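Local coordinates for cadherin-related family member 2 (Mus musculus, PDB 5CYX), which probably mediates calcium-dependent adhesion to CDHR5 on neighbouring microvilli, thereby controlling how microvilli pack at the apical membrane of epithelial cells, at residues D131-T134 against G135-L139; S262-T265 against R266-W269; T171-Y174 against N175-S178; T80-G83 against L84-R87; N306-I309 against Y310-A314. All blocks are in the same frame, centred on the assembly; numbering follows the deposited sequence.

Interaction 1 of 5, residues D131-T134 against G135-L139; sequences DKDT and GTAGL. With CA (calcium ion), chain D; CA (calcium ion), chain C.
Asp131 and Ala137 meet through a calcium ion: a backbone carbonyl and two carboxylates, which would otherwise probably repel one another, converge on one metal. This is the Asp-X-Asp motif of the second cadherin repeat, at the calcium-binding junction with the first. Asp131 grips the ion with both oxygens, OD1 at 2.5 Å and OD2 at 2.3 Å, while Asp133 OD2 and Ala137 O bind the same calcium more simply, through one oxygen each. Asn99, Asn101 and Asp189 complete this shell. With its CG anti to the carbonyl carbon (chi1 -57°), Asp133 also reaches a second calcium, which OD1 binds at 2.4 Å alongside ligands from the first repeat, among them Glu69 and Asp100. A carboxylate suits this place because its two oxygens can bridge two cations. An Asx turn sets the motif's shape: Asp133 N donates to Asp131 OD1 at 3.0 Å, through the anti lone pair, so that oxygen serves both metal and backbone. Gly138 belongs where the chain folds back, for its CA lies 3.2 Å from Asp133 O in a CA-H...O contact and any side chain would strike that carbonyl. Ala137 contributes its backbone oxygen and a small methyl that rests on Asp133 CB. Close by, a water molecule accepts from Ala137 N at 2.7 Å and donates to Thr134 O at 3.0 Å.

Interaction 2 of 5, residues S262-T265 against R266-W269; sequences SNST and RPGW
Ser264 and the Arg266-Pro267 peptide meet mostly by van der Waals packing. The Ser264 hydroxyl lies against the peptide link, with OG 3.2 Å from Arg266 C, and the ring of Pro267 stands close by, its CD 3.9 Å from the same OG. Since proline nitrogen carries no hydrogen, OG and Pro267 N are neighbours without a bond, and a small serine lets the chain fold this near. Pro267 CD also sits 3.8 Å from Ser264 O, so the ring rests beside the end of strand 257-264.

Backbone bonding shapes the rest. Residues 266-269 form a type II beta turn, closed by Trp269 N donating to Arg266 O at 3.2 Å, as the chain leaves one strand of the third cadherin domain for strand 270-272. Proline, with its phi fixed near -50°, suits the second position of such a turn. Glycine suits the third, because Gly268 has a phi of 91° at which a side chain would collide with the preceding carbonyl. Earlier in the strand, Ser262 and Asn263 both face Gln299, a classic beta bulge.

Aromatic and charged contacts belong to Arg266. Its CB lies 3.6 Å above the Trp269 ring plane, offset toward the rim, and the chain bends at chi2 (-62°) before its guanidinium NH1 forms a salt bridge with Glu292.

Interaction 3 of 5, residues T171-Y174 against N175-S178; sequences TLSY and NNKS
Lys177 runs back along the turn toward Thr171, and each of its carbons finds something to lie on. CB sits 3.4 Å from Ser173 O, CG packs more loosely against Ser173 CB, and CD and CE both pass the carbonyl oxygen of Thr171. Beyond CG the chain is extended (chi2 173°), which carries the ammonium the full distance to Thr171. There NZ donates to Thr171 O over a short 2.5 Å, tilted 18° from the carbonyl plane, and weakly to Thr171 OG1 at 3.4 Å. A methionine in its place would probably leave the Thr171 carbonyl without this donor and the two ends of the turn less firmly tied.

Ser173 holds the middle. Its carbonyl oxygen accepts from Lys177 N at 2.9 Å and from Ser178 N at 3.0 Å, the two donors arriving from opposite faces of its plane. Its OG, turned away from its own backbone nitrogen, accepts from Asn176 N at 2.9 Å, and a water links that hydroxyl to Asn176 OD1. A short hydroxyl suits a position that must fold back on the backbone so closely. Alongside, Asn175 CG lies at the edge of the Tyr174 ring, with ring and amide planes 62° apart.

Ser173 and Asn175 probably occupy the places that Asp67 and Glu69, both calcium ligands, hold in the first repeat, here without acidic side chains. Tyr174 N donates to Glu116, a ligand of the calcium site at the junction with the third repeat, and the whole turn joins strand 165-168 to strand 180-189.

Interaction 4 of 5, residues T80-G83 against L84-R87; sequences TSDG and LNIR
Thr80 and Arg87 close the strand end of a hairpin whose backbone is firmly bonded from there to the Asp82 turn, while its outward side chains, such as Ser81 and Ile86, touch only lightly. They form an antiparallel hydrogen-bonded pair: Thr80 N donates to Arg87 O at 2.9 Å, nearly straight at 169°, and Arg87 N returns a bond to Thr80 O. Thr80 OG1, on the same buried residue, is hydrogen-bonded to Ser6 of a neighbouring subunit. Strands 73-81 and 86-96 are thus joined in the sheet of the first cadherin repeat. The next pair, Ser81 with Ile86, is non-hydrogen-bonded, and its backbones approach through CA-H...O contacts, including Ile86 CA to Thr80 O at 3.3 Å.

The turn itself is closed by Asp82. Its chi1 of 60° sets CG between the backbone nitrogen and the carbonyl carbon, and OD1 then gathers two amides, Asn85 N at 2.7 Å through the syn lone pair and Leu84 N at 2.8 Å from above the carboxylate plane. Asp82 N adds a weak 3.5 Å bond to Asn85 O. Behind it Ser81 OG accepts from Gly83 N in an ST turn. Glycine fits there because at its phi of 95° a side chain would press on the carbonyl before it.

The exposed side is looser: Ile86 CG1 only grazes Ser81 OG at 4.0 Å. With one carboxylate oxygen taking two backbone N-H groups, the tip relies on polar bonds rather than apolar burial, chemistry suiting a turn in water.

Interaction 5 of 5, residues N306-I309 against Y310-A314; sequences NLNI and YGQEA
Asn308 turns its side chain back over the loop toward Gln312: with chi1 at 70° its CG stands between its own backbone nitrogen and carbonyl carbon, and OD1 lands among the amides that follow. Ile309 has a similar chi1, 59°, which lays CG1 above the ring of Tyr310, 3.8 Å from the centroid, in a CH-pi contact over the face. A branched aliphatic chain beside a broad ring suits this adjacent pair, since the two point the same way and CD1 adds contact at CE1.

Asn308 makes bonds through both its side chain and its backbone. OD1 accepts from Gln312 N at 3.0 Å, met from well above its carbonyl plane, and weakly from Tyr310 N. Asn308 N donates to Gln312 O at 2.8 Å, and Asn308 O accepts from Gly311 N at 2.9 Å, closing a type I beta turn from Asn308 to Gly311. Glycine fits the fourth position, where phi is 73°. An alanine in place of Asn308 would remove OD1, and Gln312 N would probably lose its partner, freeing the loop's return to shift.

Leu307 lies along the returning chain, CD1 3.7 Å from Gly311 O. The loop runs from strand 295-304 to strand 315-324 of the third cadherin repeat, and Ile309 packs on Thr117, Pro216 and Asp217 at the junction with the second repeat, while Ala314 pairs by backbone with Glu304, a calcium ligand.

How the interactions relate
All five contacts are short local turns along an elongated run of three cadherin repeats. Interaction 1 is the most buried and alone has calcium ligands within its segments; the other four are surface contacts, 3, 4 and 5 tied by backbone amides and polar side chains, 2 mainly by packing round a proline turn. Interactions 3 and 5 flank the junction of the second and third repeats, their nearest atoms about 10 Å apart, whereas interaction 1 marks the junction of the first and second. Interactions 2 and 5 share the third repeat. Interaction 4, a hairpin tip, lies farthest out, its centre about 121 Å from that of interaction 2; like interaction 1 it touches another subunit.

Interaction 1 of 5, residues D131-T134 against G135-L139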
loop_
_atom_site.group_PDB
_atom_site.type_symbol
_atom_site.label_atom_id
_atom_site.label_comp_id
_atom_site.label_asym_id
_atom_site.label_seq_id
_atom_site.Cartn_x
_atom_site.Cartn_y
_atom_site.Cartn_z
ATOM N N ASP A 131 17.802 13.131 2.532
ATOM C CA ASP A 131 17.867 14.556 2.801
ATOM C C ASP A 131 18.620 14.686 4.103
ATOM O O ASP A 131 18.189 14.151 5.116
ATOM C CB ASP A 131 16.457 15.134 2.936
ATOM C CG ASP A 131 16.435 16.645 3.136
ATOM O OD1 ASP A 131 17.161 17.205 3.970
ATOM O OD2 ASP A 131 15.599 17.318 2.490
ATOM N N LYS A 132 19.721 15.424 4.067
ATOM C CA LYS A 132 20.628 15.509 5.227
ATOM C C LYS A 132 20.119 16.279 6.434
ATOM O O LYS A 132 20.719 16.185 7.490
ATOM C CB LYS A 132 21.960 16.081 4.794
ATOM C CG LYS A 132 22.659 15.147 3.823
ATOM C CD LYS A 132 24.093 14.902 4.245
ATOM C CE LYS A 132 24.995 16.093 3.904
ATOM N NZ LYS A 132 26.131 16.238 4.879
ATOM N N ASP A 133 19.020 17.036 6.305
ATOM C CA ASP A 133 18.527 17.766 7.445
ATOM C C ASP A 133 17.911 16.745 8.430
ATOM O O ASP A 133 17.744 15.572 8.102
ATOM C CB ASP A 133 17.528 18.869 7.048
ATOM C CG ASP A 133 18.147 19.855 6.036
ATOM O OD1 ASP A 133 19.300 20.313 6.268
ATOM O OD2 ASP A 133 17.509 20.028 5.000
ATOM N N THR A 134 17.585 17.235 9.623
ATOM C CA THR A 134 17.040 16.426 10.714
ATOM C C THR A 134 15.608 16.887 11.027
ATOM O O THR A 134 15.288 18.059 10.852
ATOM C CB THR A 134 17.923 16.636 11.954
ATOM O OG1 THR A 134 19.266 16.154 11.690
ATOM C CG2 THR A 134 17.347 15.873 13.212
ATOM N N GLY A 135 14.746 16.008 11.526
ATOM C CA GLY A 135 13.366 16.381 11.764
ATOM C C GLY A 135 12.592 16.413 10.450
ATOM O O GLY A 135 12.977 15.753 9.461
ATOM N N THR A 136 11.460 17.120 10.445
ATOM C CA THR A 136 10.597 17.104 9.265
ATOM C C THR A 136 11.351 17.687 8.084
ATOM O O THR A 136 11.038 17.387 6.953
ATOM C CB THR A 136 9.271 17.865 9.461
ATOM O OG1 THR A 136 9.577 19.211 9.782
ATOM C CG2 THR A 136 8.464 17.227 10.680
ATOM N N ALA A 137 12.325 18.536 8.346
ATOM C CA ALA A 137 13.174 19.039 7.266
ATOM C C ALA A 137 13.971 17.951 6.583
ATOM O O ALA A 137 14.545 18.173 5.476
ATOM C CB ALA A 137 14.123 20.077 7.808
ATOM N N GLY A 138 14.122 16.807 7.266
ATOM C CA GLY A 138 14.821 15.668 6.712
ATOM C C GLY A 138 13.961 14.515 6.244
ATOM O O GLY A 138 14.470 13.543 5.734
ATOM N N LEU A 139 12.654 14.633 6.385
ATOM C CA LEU A 139 11.738 13.524 6.247
ATOM C C LEU A 139 11.163 13.582 4.820
ATOM O O LEU A 139 10.360 14.518 4.472
ATOM C CB LEU A 139 10.608 13.693 7.269
ATOM C CG LEU A 139 9.641 12.521 7.420
ATOM C CD1 LEU A 139 10.411 11.244 7.790
ATOM C CD2 LEU A 139 8.620 12.848 8.501
HETATM CA CA CA D . 15.686 19.262 3.758
HETATM CA CA CA C . 20.237 21.750 7.894
HETATM O O HOH W 1 16.459 11.520 4.591
HETATM O O HOH W 2 16.634 12.736 7.196
HETATM O O HOH W 3 12.859 19.890 10.655
#

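Interaction 2 of 5, residues S262-T265 against R266-W269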
loop_
_atom_site.group_PDB
_atom_site.type_symbol
_atom_site.label_atom_id
_atom_site.label_comp_id
_atom_site.label_asym_id
_atom_site.label_seq_id
_atom_site.Cartn_x
_atom_site.Cartn_y
_atom_site.Cartn_z
ATOM N N SER A 262 -11.526 -29.356 -37.738
ATOM C CA SER A 262 -12.210 -29.791 -36.522
ATOM C C SER A 262 -13.600 -30.363 -36.819
ATOM O O SER A 262 -14.183 -31.037 -35.966
ATOM C CB SER A 262 -12.304 -28.619 -35.530
ATOM O OG SER A 262 -12.435 -27.369 -36.200
ATOM N N ASN A 263 -14.129 -30.076 -38.014
ATOM C CA ASN A 263 -15.467 -30.494 -38.398
ATOM C C ASN A 263 -15.767 -30.210 -39.856
ATOM O O ASN A 263 -15.212 -29.269 -40.426
ATOM C CB ASN A 263 -16.507 -29.745 -37.562
ATOM C CG ASN A 263 -17.613 -30.642 -37.104
ATOM O OD1 ASN A 263 -18.183 -31.389 -37.899
ATOM N ND2 ASN A 263 -17.905 -30.608 -35.816
ATOM N N SER A 264 -16.678 -30.990 -40.446
ATOM C CA SER A 264 -17.223 -30.657 -41.761
ATOM C C SER A 264 -18.531 -31.370 -42.153
ATOM O O SER A 264 -18.966 -32.338 -41.529
ATOM C CB SER A 264 -16.188 -30.956 -42.849
ATOM O OG SER A 264 -16.218 -32.303 -43.240
ATOM N N THR A 265 -19.127 -30.866 -43.223
ATOM C CA THR A 265 -20.065 -31.635 -44.032
ATOM C C THR A 265 -19.139 -32.363 -45.026
ATOM O O THR A 265 -18.306 -31.726 -45.659
ATOM C CB THR A 265 -21.068 -30.709 -44.745
ATOM O OG1 THR A 265 -20.399 -29.937 -45.750
ATOM C CG2 THR A 265 -21.724 -29.746 -43.740
ATOM N N ARG A 266 -19.253 -33.692 -45.115
ATOM C CA ARG A 266 -18.282 -34.582 -45.828
ATOM C C ARG A 266 -16.935 -34.759 -45.116
ATOM O O ARG A 266 -15.879 -34.369 -45.646
ATOM C CB ARG A 266 -18.065 -34.176 -47.305
ATOM C CG ARG A 266 -19.330 -33.856 -48.087
ATOM C CD ARG A 266 -20.261 -35.048 -48.195
ATOM N NE ARG A 266 -21.640 -34.626 -48.426
ATOM C CZ ARG A 266 -22.605 -35.410 -48.903
ATOM N NH1 ARG A 266 -23.823 -34.905 -49.077
ATOM N NH2 ARG A 266 -22.370 -36.687 -49.225
ATOM N N PRO A 267 -16.960 -35.383 -43.918
ATOM C CA PRO A 267 -15.717 -35.773 -43.264
ATOM C C PRO A 267 -14.797 -36.535 -44.221
ATOM O O PRO A 267 -15.273 -37.339 -45.026
ATOM C CB PRO A 267 -16.186 -36.687 -42.133
ATOM C CG PRO A 267 -17.571 -36.216 -41.806
ATOM C CD PRO A 267 -18.145 -35.662 -43.078
ATOM N N GLY A 268 -13.498 -36.241 -44.157
ATOM C CA GLY A 268 -12.510 -36.872 -44.999
ATOM C C GLY A 268 -12.210 -36.178 -46.317
ATOM O O GLY A 268 -11.131 -36.380 -46.869
ATOM N N TRP A 269 -13.137 -35.387 -46.874
ATOM C CA TRP A 269 -12.890 -34.865 -48.225
ATOM C C TRP A 269 -11.741 -33.868 -48.256
ATOM O O TRP A 269 -10.972 -33.855 -49.222
ATOM C CB TRP A 269 -14.133 -34.252 -48.832
ATOM C CG TRP A 269 -15.117 -35.248 -49.335
ATOM C CD1 TRP A 269 -15.223 -36.572 -48.986
ATOM C CD2 TRP A 269 -16.169 -34.985 -50.257
ATOM N NE1 TRP A 269 -16.265 -37.147 -49.665
ATOM C CE2 TRP A 269 -16.869 -36.194 -50.444
ATOM C CE3 TRP A 269 -16.580 -33.842 -50.961
ATOM C CZ2 TRP A 269 -17.973 -36.301 -51.312
ATOM C CZ3 TRP A 269 -17.692 -33.943 -51.827
ATOM C CH2 TRP A 269 -18.369 -35.169 -51.990
#

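Interaction 3 of 5, residues T171-Y174 against N175-S178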
loop_
_atom_site.group_PDB
_atom_site.type_symbol
_atom_site.label_atom_id
_atom_site.label_comp_id
_atom_site.label_asym_id
_atom_site.label_seq_id
_atom_site.Cartn_x
_atom_site.Cartn_y
_atom_site.Cartn_z
ATOM N N THR A 171 -4.428 -2.979 -13.944
ATOM C CA THR A 171 -3.879 -4.134 -14.640
ATOM C C THR A 171 -3.184 -3.634 -15.890
ATOM O O THR A 171 -3.599 -2.628 -16.503
ATOM C CB THR A 171 -4.986 -5.064 -15.150
ATOM O OG1 THR A 171 -5.922 -4.235 -15.847
ATOM C CG2 THR A 171 -5.745 -5.769 -14.017
ATOM N N LEU A 172 -2.137 -4.326 -16.269
ATOM C CA LEU A 172 -1.349 -3.919 -17.434
ATOM C C LEU A 172 -1.870 -4.611 -18.682
ATOM O O LEU A 172 -2.487 -5.635 -18.593
ATOM C CB LEU A 172 0.127 -4.349 -17.230
ATOM C CG LEU A 172 0.847 -3.804 -16.004
ATOM C CD1 LEU A 172 2.142 -4.504 -15.618
ATOM C CD2 LEU A 172 1.124 -2.345 -16.205
ATOM N N SER A 173 -1.522 -4.095 -19.871
ATOM C CA SER A 173 -1.681 -4.869 -21.127
ATOM C C SER A 173 -0.717 -4.382 -22.195
ATOM O O SER A 173 -0.870 -3.260 -22.688
ATOM C CB SER A 173 -3.115 -4.774 -21.692
ATOM O OG SER A 173 -3.192 -5.548 -22.900
ATOM N N TYR A 174 0.270 -5.223 -22.533
ATOM C CA TYR A 174 1.200 -4.927 -23.607
ATOM C C TYR A 174 0.477 -4.531 -24.905
ATOM O O TYR A 174 0.854 -3.593 -25.534
ATOM C CB TYR A 174 2.161 -6.119 -23.844
ATOM C CG TYR A 174 3.114 -5.961 -25.035
ATOM C CD1 TYR A 174 2.683 -6.158 -26.336
ATOM C CD2 TYR A 174 4.464 -5.638 -24.851
ATOM C CE1 TYR A 174 3.580 -6.006 -27.428
ATOM C CE2 TYR A 174 5.342 -5.464 -25.930
ATOM C CZ TYR A 174 4.900 -5.669 -27.208
ATOM O OH TYR A 174 5.779 -5.534 -28.294
ATOM N N ASN A 175 -0.521 -5.295 -25.298
ATOM C CA ASN A 175 -1.258 -5.125 -26.548
ATOM C C ASN A 175 -2.443 -4.144 -26.530
ATOM O O ASN A 175 -2.757 -3.553 -27.528
ATOM C CB ASN A 175 -1.787 -6.495 -26.965
ATOM C CG ASN A 175 -0.659 -7.453 -27.270
ATOM O OD1 ASN A 175 -0.245 -8.297 -26.427
ATOM N ND2 ASN A 175 -0.093 -7.259 -28.411
ATOM N N ASN A 176 -3.112 -4.004 -25.402
ATOM C CA ASN A 176 -4.271 -3.115 -25.331
ATOM C C ASN A 176 -4.113 -1.816 -24.561
ATOM O O ASN A 176 -5.009 -0.968 -24.640
ATOM C CB ASN A 176 -5.454 -3.902 -24.798
ATOM C CG ASN A 176 -5.744 -5.116 -25.655
ATOM O OD1 ASN A 176 -5.741 -6.269 -25.179
ATOM N ND2 ASN A 176 -5.952 -4.869 -26.947
ATOM N N LYS A 177 -3.004 -1.642 -23.837
ATOM C CA LYS A 177 -2.740 -0.396 -23.123
ATOM C C LYS A 177 -1.459 0.226 -23.651
ATOM O O LYS A 177 -1.509 1.217 -24.392
ATOM C CB LYS A 177 -2.716 -0.620 -21.588
ATOM C CG LYS A 177 -4.106 -0.875 -21.023
ATOM C CD LYS A 177 -4.074 -1.263 -19.538
ATOM C CE LYS A 177 -5.487 -1.211 -18.928
ATOM N NZ LYS A 177 -5.487 -1.214 -17.431
ATOM N N SER A 178 -0.320 -0.354 -23.297
ATOM C CA SER A 178 0.958 0.176 -23.702
ATOM C C SER A 178 2.045 -0.830 -23.336
ATOM O O SER A 178 1.991 -1.442 -22.277
ATOM C CB SER A 178 1.244 1.510 -23.010
ATOM O OG SER A 178 2.504 2.026 -23.407
HETATM O O HOH W 4 0.292 -1.802 -20.058
HETATM O O HOH W 5 -4.212 -7.773 -23.314
#

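Interaction 4 of 5, residues T80-G83 against L84-R87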
loop_
_atom_site.group_PDB
_atom_site.type_symbol
_atom_site.label_atom_id
_atom_site.label_comp_id
_atom_site.label_asym_id
_atom_site.label_seq_id
_atom_site.Cartn_x
_atom_site.Cartn_y
_atom_site.Cartn_z
ATOM N N THR A 80 37.411 39.097 29.134
ATOM C CA THR A 80 37.265 40.527 29.431
ATOM C C THR A 80 38.536 40.956 30.128
ATOM O O THR A 80 39.096 40.191 30.918
ATOM C CB THR A 80 36.147 40.820 30.453
ATOM O OG1 THR A 80 36.271 39.871 31.526
ATOM C CG2 THR A 80 34.739 40.812 29.827
ATOM N N SER A 81 38.964 42.179 29.857
ATOM C CA SER A 81 40.164 42.740 30.450
ATOM C C SER A 81 39.908 44.176 30.893
ATOM O O SER A 81 39.307 44.962 30.167
ATOM C CB SER A 81 41.329 42.716 29.458
ATOM O OG SER A 81 42.453 43.367 30.023
ATOM N N ASP A 82 40.414 44.494 32.083
ATOM C CA ASP A 82 40.402 45.851 32.650
ATOM C C ASP A 82 41.776 46.527 32.555
ATOM O O ASP A 82 41.989 47.545 33.207
ATOM C CB ASP A 82 39.944 45.803 34.135
ATOM C CG ASP A 82 40.866 44.945 35.033
ATOM O OD1 ASP A 82 41.906 44.425 34.551
ATOM O OD2 ASP A 82 40.536 44.772 36.235
ATOM N N GLY A 83 42.710 45.958 31.780
ATOM C CA GLY A 83 44.105 46.411 31.757
ATOM C C GLY A 83 45.011 45.608 32.685
ATOM O O GLY A 83 46.114 45.234 32.316
ATOM N N LEU A 84 44.516 45.309 33.880
ATOM C CA LEU A 84 45.302 44.710 34.951
ATOM C C LEU A 84 45.209 43.176 34.861
ATOM O O LEU A 84 46.233 42.497 34.780
ATOM C CB LEU A 84 44.793 45.235 36.311
ATOM C CG LEU A 84 44.444 46.744 36.392
ATOM C CD1 LEU A 84 43.847 47.118 37.750
ATOM C CD2 LEU A 84 45.648 47.626 36.051
ATOM N N ASN A 85 43.975 42.656 34.845
ATOM C CA ASN A 85 43.688 41.205 34.759
ATOM C C ASN A 85 42.690 40.827 33.657
ATOM O O ASN A 85 41.747 41.578 33.380
ATOM C CB ASN A 85 43.130 40.713 36.094
ATOM C CG ASN A 85 43.980 41.155 37.263
ATOM O OD1 ASN A 85 43.618 42.076 37.993
ATOM N ND2 ASN A 85 45.151 40.552 37.399
ATOM N N ILE A 86 42.912 39.659 33.050
ATOM C CA ILE A 86 42.000 39.078 32.068
ATOM C C ILE A 86 41.227 37.932 32.724
ATOM O O ILE A 86 41.813 36.954 33.167
ATOM C CB ILE A 86 42.742 38.546 30.817
ATOM C CG1 ILE A 86 43.716 39.607 30.297
ATOM C CG2 ILE A 86 41.748 38.156 29.725
ATOM C CD1 ILE A 86 44.300 39.346 28.931
ATOM N N ARG A 87 39.906 38.069 32.779
ATOM C CA ARG A 87 39.028 36.999 33.229
ATOM C C ARG A 87 38.383 36.342 32.015
ATOM O O ARG A 87 37.908 37.030 31.117
ATOM C CB ARG A 87 37.965 37.546 34.166
ATOM C CG ARG A 87 38.509 38.044 35.507
ATOM C CD ARG A 87 37.440 38.812 36.278
ATOM N NE ARG A 87 36.223 38.000 36.449
ATOM C CZ ARG A 87 35.052 38.430 36.941
ATOM N NH1 ARG A 87 34.035 37.585 37.015
ATOM N NH2 ARG A 87 34.879 39.690 37.345
#

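Interaction 5 of 5, residues N306-I309 against Y310-A314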
loop_
_atom_site.group_PDB
_atom_site.type_symbol
_atom_site.label_atom_id
_atom_site.label_comp_id
_atom_site.label_asym_id
_atom_site.label_seq_id
_atom_site.Cartn_x
_atom_site.Cartn_y
_atom_site.Cartn_z
ATOM N N ASN A 306 2.540 -23.025 -28.350
ATOM C CA ASN A 306 2.761 -23.039 -26.919
ATOM C C ASN A 306 1.470 -22.781 -26.158
ATOM O O ASN A 306 0.552 -22.118 -26.662
ATOM C CB ASN A 306 3.815 -21.999 -26.545
ATOM C CG ASN A 306 5.148 -22.289 -27.216
ATOM O OD1 ASN A 306 5.460 -21.761 -28.284
ATOM N ND2 ASN A 306 5.891 -23.205 -26.641
ATOM N N LEU A 307 1.425 -23.315 -24.937
ATOM C CA LEU A 307 0.267 -23.167 -24.069
ATOM C C LEU A 307 0.261 -21.761 -23.535
ATOM O O LEU A 307 1.301 -21.139 -23.404
ATOM C CB LEU A 307 0.304 -24.182 -22.905
ATOM C CG LEU A 307 0.325 -25.675 -23.295
ATOM C CD1 LEU A 307 0.416 -26.535 -22.043
ATOM C CD2 LEU A 307 -0.870 -26.083 -24.139
ATOM N N ASN A 308 -0.917 -21.273 -23.206
ATOM C CA ASN A 308 -1.052 -19.960 -22.614
ATOM C C ASN A 308 -0.584 -19.961 -21.159
ATOM O O ASN A 308 -0.188 -20.996 -20.640
ATOM C CB ASN A 308 -2.475 -19.405 -22.840
ATOM C CG ASN A 308 -3.577 -20.133 -22.042
ATOM O OD1 ASN A 308 -3.342 -20.844 -21.058
ATOM N ND2 ASN A 308 -4.797 -19.906 -22.464
ATOM N N ILE A 309 -0.599 -18.798 -20.525
ATOM C CA ILE A 309 -0.198 -18.657 -19.119
ATOM C C ILE A 309 -0.954 -19.553 -18.128
ATOM O O ILE A 309 -0.431 -19.846 -17.067
ATOM C CB ILE A 309 -0.321 -17.199 -18.600
ATOM C CG1 ILE A 309 -1.751 -16.651 -18.721
ATOM C CG2 ILE A 309 0.642 -16.288 -19.341
ATOM C CD1 ILE A 309 -1.923 -15.331 -18.010
ATOM N N TYR A 310 -2.170 -19.959 -18.472
ATOM C CA TYR A 310 -2.965 -20.841 -17.622
ATOM C C TYR A 310 -2.743 -22.318 -17.938
ATOM O O TYR A 310 -3.480 -23.154 -17.425
ATOM C CB TYR A 310 -4.459 -20.541 -17.778
ATOM C CG TYR A 310 -4.849 -19.087 -17.647
ATOM C CD1 TYR A 310 -4.434 -18.318 -16.554
ATOM C CD2 TYR A 310 -5.661 -18.484 -18.609
ATOM C CE1 TYR A 310 -4.801 -16.980 -16.440
ATOM C CE2 TYR A 310 -6.044 -17.153 -18.502
ATOM C CZ TYR A 310 -5.618 -16.407 -17.421
ATOM O OH TYR A 310 -6.018 -15.093 -17.340
ATOM N N GLY A 311 -1.758 -22.646 -18.779
ATOM C CA GLY A 311 -1.484 -24.023 -19.145
ATOM C C GLY A 311 -2.499 -24.658 -20.079
ATOM O O GLY A 311 -2.635 -25.876 -20.098
ATOM N N GLN A 312 -3.192 -23.853 -20.882
ATOM C CA GLN A 312 -4.162 -24.378 -21.839
ATOM C C GLN A 312 -3.845 -23.959 -23.269
ATOM O O GLN A 312 -3.040 -23.070 -23.504
ATOM C CB GLN A 312 -5.553 -23.869 -21.502
ATOM C CG GLN A 312 -6.014 -24.150 -20.082
ATOM C CD GLN A 312 -7.206 -23.290 -19.695
ATOM O OE1 GLN A 312 -8.290 -23.805 -19.432
ATOM N NE2 GLN A 312 -7.016 -21.962 -19.680
ATOM N N GLU A 313 -4.550 -24.582 -24.202
ATOM C CA GLU A 313 -4.461 -24.255 -25.620
ATOM C C GLU A 313 -5.110 -22.922 -25.958
ATOM O O GLU A 313 -6.193 -22.625 -25.497
ATOM C CB GLU A 313 -5.095 -25.338 -26.478
ATOM C CG GLU A 313 -4.421 -26.675 -26.308
ATOM C CD GLU A 313 -4.805 -27.664 -27.369
ATOM O OE1 GLU A 313 -5.919 -27.567 -27.909
ATOM O OE2 GLU A 313 -3.969 -28.541 -27.668
ATOM N N ALA A 314 -4.394 -22.129 -26.761
ATOM C CA ALA A 314 -4.859 -20.863 -27.281
ATOM C C ALA A 314 -5.282 -21.164 -28.699
ATOM O O ALA A 314 -4.430 -21.466 -29.553
ATOM C CB ALA A 314 -3.734 -19.840 -27.249
HETATM O O HOH W 6 -2.013 -23.249 -27.538
#